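Local coordinates for DUF1805 domain-containing protein (Thermoplasma acidophilum, PDB 1QW2) that is of unknown function but folds as an alpha/beta protein around a mixed beta sheet and assembles with three further copies of itself, at residues Tyr20-Ser25 / Lys66-Met71; Ala59-Gly64 / Lys75-Ser80. All blocks are in the same frame, centred on the assembly; numbering follows the deposited sequence.

Contact 1. Residues Tyr20-Ser25 / Lys66-Met71; sequences YQFFKS and KTLDDM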
loop_
_atom_site.group_PDB
_atom_site.type_symbol
_atom_site.label_atom_id
_atom_site.label_comp_id
_atom_site.label_asym_id
_atom_site.label_seq_id
_atom_site.Cartn_x
_atom_site.Cartn_y
_atom_site.Cartn_z
ATOM N N TYR A 20 -10.458 -11.054 -2.775
ATOM C CA TYR A 20 -9.096 -11.434 -2.422
ATOM C C TYR A 20 -8.181 -10.229 -2.548
ATOM O O TYR A 20 -8.452 -9.306 -3.318
ATOM C CB TYR A 20 -8.588 -12.530 -3.363
ATOM C CG TYR A 20 -9.398 -13.801 -3.335
ATOM C CD1 TYR A 20 -9.071 -14.841 -2.470
ATOM C CD2 TYR A 20 -10.509 -13.953 -4.161
ATOM C CE1 TYR A 20 -9.835 -16.007 -2.427
ATOM C CE2 TYR A 20 -11.278 -15.108 -4.126
ATOM C CZ TYR A 20 -10.937 -16.131 -3.259
ATOM O OH TYR A 20 -11.705 -17.272 -3.233
ATOM N N GLN A 21 -7.091 -10.241 -1.793
ATOM C CA GLN A 21 -6.127 -9.158 -1.857
ATOM C C GLN A 21 -4.872 -9.675 -2.548
ATOM O O GLN A 21 -4.265 -10.647 -2.094
ATOM C CB GLN A 21 -5.775 -8.668 -0.450
ATOM C CG GLN A 21 -6.967 -8.132 0.329
ATOM C CD GLN A 21 -7.578 -6.893 -0.302
ATOM O OE1 GLN A 21 -8.653 -6.447 0.098
ATOM N NE2 GLN A 21 -6.890 -6.327 -1.287
ATOM N N PHE A 22 -4.510 -9.053 -3.664
ATOM C CA PHE A 22 -3.304 -9.431 -4.385
ATOM C C PHE A 22 -2.245 -8.393 -4.055
ATOM O O PHE A 22 -2.497 -7.189 -4.129
ATOM C CB PHE A 22 -3.523 -9.446 -5.898
ATOM C CG PHE A 22 -2.252 -9.626 -6.684
ATOM C CD1 PHE A 22 -1.571 -10.841 -6.668
ATOM C CD2 PHE A 22 -1.710 -8.568 -7.409
ATOM C CE1 PHE A 22 -0.371 -11.005 -7.357
ATOM C CE2 PHE A 22 -0.509 -8.721 -8.103
ATOM C CZ PHE A 22 0.162 -9.941 -8.077
ATOM N N PHE A 23 -1.063 -8.863 -3.685
ATOM C CA PHE A 23 0.032 -7.972 -3.348
ATOM C C PHE A 23 1.295 -8.391 -4.081
ATOM O O PHE A 23 1.576 -9.578 -4.219
ATOM C CB PHE A 23 0.282 -7.993 -1.834
ATOM C CG PHE A 23 1.483 -7.196 -1.400
ATOM C CD1 PHE A 23 2.731 -7.806 -1.257
ATOM C CD2 PHE A 23 1.367 -5.837 -1.135
ATOM C CE1 PHE A 23 3.845 -7.064 -0.853
ATOM C CE2 PHE A 23 2.469 -5.092 -0.733
ATOM C CZ PHE A 23 3.713 -5.706 -0.591
ATOM N N LYS A 24 2.037 -7.406 -4.571
ATOM C CA LYS A 24 3.297 -7.651 -5.253
ATOM C C LYS A 24 4.237 -6.515 -4.899
ATOM O O LYS A 24 3.867 -5.345 -4.964
ATOM C CB LYS A 24 3.125 -7.702 -6.773
ATOM C CG LYS A 24 4.454 -7.919 -7.489
ATOM C CD LYS A 24 4.293 -7.957 -8.999
ATOM C CE LYS A 24 5.653 -8.045 -9.676
ATOM N NZ LYS A 24 5.538 -8.067 -11.159
ATOM N N SER A 25 5.457 -6.862 -4.523
ATOM C CA SER A 25 6.438 -5.864 -4.147
ATOM C C SER A 25 7.818 -6.346 -4.530
ATOM O O SER A 25 8.052 -7.551 -4.643
ATOM C CB SER A 25 6.387 -5.644 -2.632
ATOM O OG SER A 25 7.493 -4.888 -2.175
ATOM N N LYS A 66 5.463 -14.157 -11.411
ATOM C CA LYS A 66 5.826 -12.747 -11.360
ATOM C C LYS A 66 4.589 -11.858 -11.414
ATOM O O LYS A 66 4.653 -10.678 -11.075
ATOM C CB LYS A 66 6.764 -12.406 -12.524
ATOM C CG LYS A 66 8.051 -13.216 -12.523
ATOM C CD LYS A 66 8.909 -12.925 -13.746
ATOM C CE LYS A 66 10.168 -13.781 -13.746
ATOM N NZ LYS A 66 10.988 -13.583 -14.975
ATOM N N THR A 67 3.460 -12.430 -11.825
ATOM C CA THR A 67 2.215 -11.673 -11.930
ATOM C C THR A 67 1.030 -12.441 -11.361
ATOM O O THR A 67 1.122 -13.639 -11.088
ATOM C CB THR A 67 1.883 -11.350 -13.397
ATOM O OG1 THR A 67 1.475 -12.553 -14.062
ATOM C CG2 THR A 67 3.102 -10.772 -14.107
ATOM N N LEU A 68 -0.087 -11.740 -11.190
ATOM C CA LEU A 68 -1.304 -12.353 -10.677
ATOM C C LEU A 68 -1.733 -13.473 -11.620
ATOM O O LEU A 68 -2.111 -14.558 -11.180
ATOM C CB LEU A 68 -2.418 -11.311 -10.579
ATOM C CG LEU A 68 -3.828 -11.843 -10.312
ATOM C CD1 LEU A 68 -3.866 -12.578 -8.981
ATOM C CD2 LEU A 68 -4.811 -10.686 -10.315
ATOM N N ASP A 69 -1.671 -13.200 -12.920
ATOM C CA ASP A 69 -2.043 -14.191 -13.923
ATOM C C ASP A 69 -1.189 -15.448 -13.796
ATOM O O ASP A 69 -1.703 -16.563 -13.889
ATOM C CB ASP A 69 -1.895 -13.606 -15.331
ATOM C CG ASP A 69 -3.009 -12.639 -15.682
ATOM O OD1 ASP A 69 -2.940 -12.021 -16.765
ATOM O OD2 ASP A 69 -3.955 -12.497 -14.880
ATOM N N ASP A 70 0.112 -15.266 -13.587
ATOM C CA ASP A 70 1.017 -16.402 -13.439
ATOM C C ASP A 70 0.611 -17.249 -12.238
ATOM O O ASP A 70 0.597 -18.479 -12.309
ATOM C CB ASP A 70 2.464 -15.936 -13.248
ATOM C CG ASP A 70 3.060 -15.339 -14.506
ATOM O OD1 ASP A 70 2.844 -15.907 -15.596
ATOM O OD2 ASP A 70 3.760 -14.312 -14.400
HETATM N N MSE A 71 0.282 -16.586 -11.134
HETATM C CA MSE A 71 -0.116 -17.293 -9.922
HETATM C C MSE A 71 -1.370 -18.134 -10.111
HETATM O O MSE A 71 -1.409 -19.296 -9.717
HETATM C CB MSE A 71 -0.357 -16.312 -8.773
HETATM C CG MSE A 71 0.898 -15.728 -8.172
HETATM SE SE MSE A 71 0.488 -14.834 -6.509
HETATM C CE MSE A 71 0.406 -16.359 -5.359
#
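F22 and L68 bring strand 18-25 and the start of helix 68-73 together at a CA-CA distance of 7.2 Å, and K24 and T67 form the next close pair of the two backbones. Between the backbones the F22 ring meets the first turn of the helix. Its CG stands anti to the backbone N (chi1 171°), which carries the ring out toward the helix, where L68 CB lies over the centre of one face, 3.8 Å from the centroid, in a CH-pi contact. The leucine side chain crosses the phenylalanine obliquely and carries its CD1 to F22 CD1. At the far end of the ring, F22 CZ sits 3.6 Å from L68 N. The selenium of M71, a selenomethionine, approaches the ring edge instead, close to its plane and 4.0 Å from F22 CE1, giving a Met-aromatic contact. I35 of the neighbouring strand 32-36 touches F22, L68 and M71 alike and continues this apolar layer between helix and sheet.

The polar part lies two residues along the strand. K24 reaches across with its chain fully extended, and NZ donates to K66 O at 2.8 Å, tilted 20° from the carbonyl plane. Just beyond that carbonyl the helix begins with a capping box: D70 N gives a fairly straight bond to T67 OG1 at 3.1 Å, while D70 OD2 receives a weak bond from T67 N.

The chemistry thus divides the labour. Carbon and selenium packed against one aromatic ring seat the first turn of the helix on the sheet, and a single lysine bond holds the loop leading into it. The carboxylate of D70, close to the helix N-terminus, would probably be stabilised in its charged form.

Contact 2. Residues Ala59-Gly64 / Lys75-Ser80; sequences AVRVMG and KVVEAS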
loop_
_atom_site.group_PDB
_atom_site.type_symbol
_atom_site.label_atom_id
_atom_site.label_comp_id
_atom_site.label_asym_id
_atom_site.label_seq_id
_atom_site.Cartn_x
_atom_site.Cartn_y
_atom_site.Cartn_z
ATOM N N ALA A 59 -2.528 -22.663 3.569
ATOM C CA ALA A 59 -1.636 -21.985 2.642
ATOM C C ALA A 59 -1.135 -22.848 1.504
ATOM O O ALA A 59 -1.001 -24.062 1.636
ATOM C CB ALA A 59 -0.443 -21.436 3.410
ATOM N N VAL A 60 -0.866 -22.204 0.374
ATOM C CA VAL A 60 -0.313 -22.897 -0.779
ATOM C C VAL A 60 0.873 -22.089 -1.290
ATOM O O VAL A 60 0.889 -20.853 -1.227
ATOM C CB VAL A 60 -1.350 -23.085 -1.912
ATOM C CG1 VAL A 60 -2.411 -24.094 -1.483
ATOM C CG2 VAL A 60 -1.982 -21.767 -2.265
ATOM N N ARG A 61 1.874 -22.802 -1.783
ATOM C CA ARG A 61 3.081 -22.184 -2.300
ATOM C C ARG A 61 3.195 -22.515 -3.782
ATOM O O ARG A 61 3.012 -23.667 -4.176
ATOM C CB ARG A 61 4.288 -22.732 -1.530
ATOM C CG ARG A 61 5.645 -22.208 -1.970
ATOM C CD ARG A 61 6.723 -22.600 -0.961
ATOM N NE ARG A 61 8.053 -22.201 -1.405
ATOM C CZ ARG A 61 8.878 -22.979 -2.097
ATOM N NH1 ARG A 61 8.513 -24.216 -2.417
ATOM N NH2 ARG A 61 10.055 -22.514 -2.493
ATOM N N VAL A 62 3.450 -21.497 -4.600
ATOM C CA VAL A 62 3.624 -21.686 -6.042
ATOM C C VAL A 62 4.997 -21.119 -6.377
ATOM O O VAL A 62 5.543 -20.322 -5.612
ATOM C CB VAL A 62 2.535 -20.950 -6.867
ATOM C CG1 VAL A 62 1.176 -21.580 -6.608
ATOM C CG2 VAL A 62 2.508 -19.472 -6.520
HETATM N N MSE A 63 5.562 -21.521 -7.510
HETATM C CA MSE A 63 6.885 -21.038 -7.883
HETATM C C MSE A 63 6.949 -20.506 -9.310
HETATM O O MSE A 63 6.077 -20.790 -10.132
HETATM C CB MSE A 63 7.921 -22.158 -7.708
HETATM C CG MSE A 63 8.014 -22.719 -6.290
HETATM SE SE MSE A 63 9.411 -24.055 -6.081
HETATM C CE MSE A 63 8.666 -25.444 -7.188
ATOM N N GLY A 64 7.990 -19.722 -9.583
ATOM C CA GLY A 64 8.192 -19.157 -10.907
ATOM C C GLY A 64 7.128 -18.180 -11.363
ATOM O O GLY A 64 6.841 -18.079 -12.557
ATOM N N LYS A 75 0.705 -24.193 -10.706
ATOM C CA LYS A 75 0.306 -25.377 -9.962
ATOM C C LYS A 75 0.867 -25.309 -8.549
ATOM O O LYS A 75 2.003 -24.878 -8.336
ATOM C CB LYS A 75 0.809 -26.643 -10.660
ATOM C CG LYS A 75 0.262 -26.822 -12.064
ATOM C CD LYS A 75 0.751 -28.119 -12.680
ATOM C CE LYS A 75 0.267 -28.258 -14.116
ATOM N NZ LYS A 75 -1.220 -28.201 -14.206
ATOM N N VAL A 76 0.048 -25.717 -7.586
ATOM C CA VAL A 76 0.443 -25.731 -6.188
ATOM C C VAL A 76 1.642 -26.657 -6.043
ATOM O O VAL A 76 1.578 -27.814 -6.455
ATOM C CB VAL A 76 -0.705 -26.258 -5.304
ATOM C CG1 VAL A 76 -0.214 -26.491 -3.880
ATOM C CG2 VAL A 76 -1.858 -25.269 -5.318
ATOM N N VAL A 77 2.735 -26.153 -5.477
ATOM C CA VAL A 77 3.928 -26.976 -5.281
ATOM C C VAL A 77 3.897 -27.601 -3.891
ATOM O O VAL A 77 4.298 -28.754 -3.696
ATOM C CB VAL A 77 5.212 -26.137 -5.448
ATOM C CG1 VAL A 77 6.440 -26.999 -5.186
ATOM C CG2 VAL A 77 5.261 -25.558 -6.857
ATOM N N GLU A 78 3.408 -26.830 -2.927
ATOM C CA GLU A 78 3.278 -27.286 -1.553
ATOM C C GLU A 78 1.951 -26.786 -1.000
ATOM O O GLU A 78 1.540 -25.663 -1.277
ATOM C CB GLU A 78 4.409 -26.743 -0.685
ATOM C CG GLU A 78 5.743 -27.418 -0.874
ATOM C CD GLU A 78 6.774 -26.884 0.091
ATOM O OE1 GLU A 78 7.374 -25.830 -0.203
ATOM O OE2 GLU A 78 6.969 -27.508 1.155
ATOM N N ALA A 79 1.284 -27.633 -0.229
ATOM C CA ALA A 79 0.013 -27.279 0.388
ATOM C C ALA A 79 0.144 -27.536 1.882
ATOM O O ALA A 79 0.682 -28.567 2.293
ATOM C CB ALA A 79 -1.112 -28.136 -0.190
ATOM N N SER A 80 -0.336 -26.607 2.700
ATOM C CA SER A 80 -0.241 -26.788 4.145
ATOM C C SER A 80 -1.153 -27.922 4.576
ATOM O O SER A 80 -2.027 -28.359 3.824
ATOM C CB SER A 80 -0.644 -25.511 4.884
ATOM O OG SER A 80 -2.038 -25.286 4.783
HETATM O O HOH W 1 4.218 -23.288 -9.307
#
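A59 and S80 begin the pairing of two short antiparallel strands, and backbone hydrogen bonds carry most of it. S80 N donates to A59 O at 2.8 Å, and R61 N donates to E78 O at 2.9 Å. R61 O then takes two donors, V77 N at 2.8 Å and, weakly, E78 N: two residues, V77 and E78, stand opposite the single R61, which makes a classic beta bulge.

One side-chain hydroxyl prolongs the pairing. S80 OG accepts from A59 N, and it also bonds to D57 O and to A83 N, the latter as N-cap of helix 81-85. Past the bulge, a water accepts from M63 N and donates to K75 O.

The charged pair is R61 and E78, which run alongside each other in the same direction. NH1 of R61 meets OE1 of E78 at 3.0 Å in a salt bridge whose hydrogen bond is weak, the angle at the hydrogen only 121°; the guanidinium and carboxylate planes stand 85° apart. NH2 of R61 bonds to G45 O. An alanine in place of R61 would probably leave E78 without its charged mate in this pair and G45 O without that donor.

Among apolar contacts, V60 CG1 meets V76 CG1 at 4.0 Å on the face shared with A79. M63, a selenomethionine bent at chi3 (-67°), sets its CE tightly against both methyls of V77, 3.4 Å from CG1.

Backbone bonds therefore fix the register, while the bulge lets a single carbonyl serve two successive amides and the salt bridge ties the R61 and E78 side chains together.

Overall arrangement
Contacts 1 and 2 lie on opposite sides of the chain's centre, their own centres about 14 Å apart, yet both reach the same mixed sheet. Their segments alternate along the chain: strand 59-61 leads to helix 68-73, which leads to strand 78-79. Contact 1 lays the connecting helix against strand 18-25, while contact 2 joins the strands before and after that helix at the sheet's edge within this chain. They touch directly where M71 CE packs on V62 CG2 at 3.9 Å. Strand 18-25 also takes part in the subunit interface, where F23 stacks on F23 of a second subunit. With no function known, neither contact can be tied to an active site.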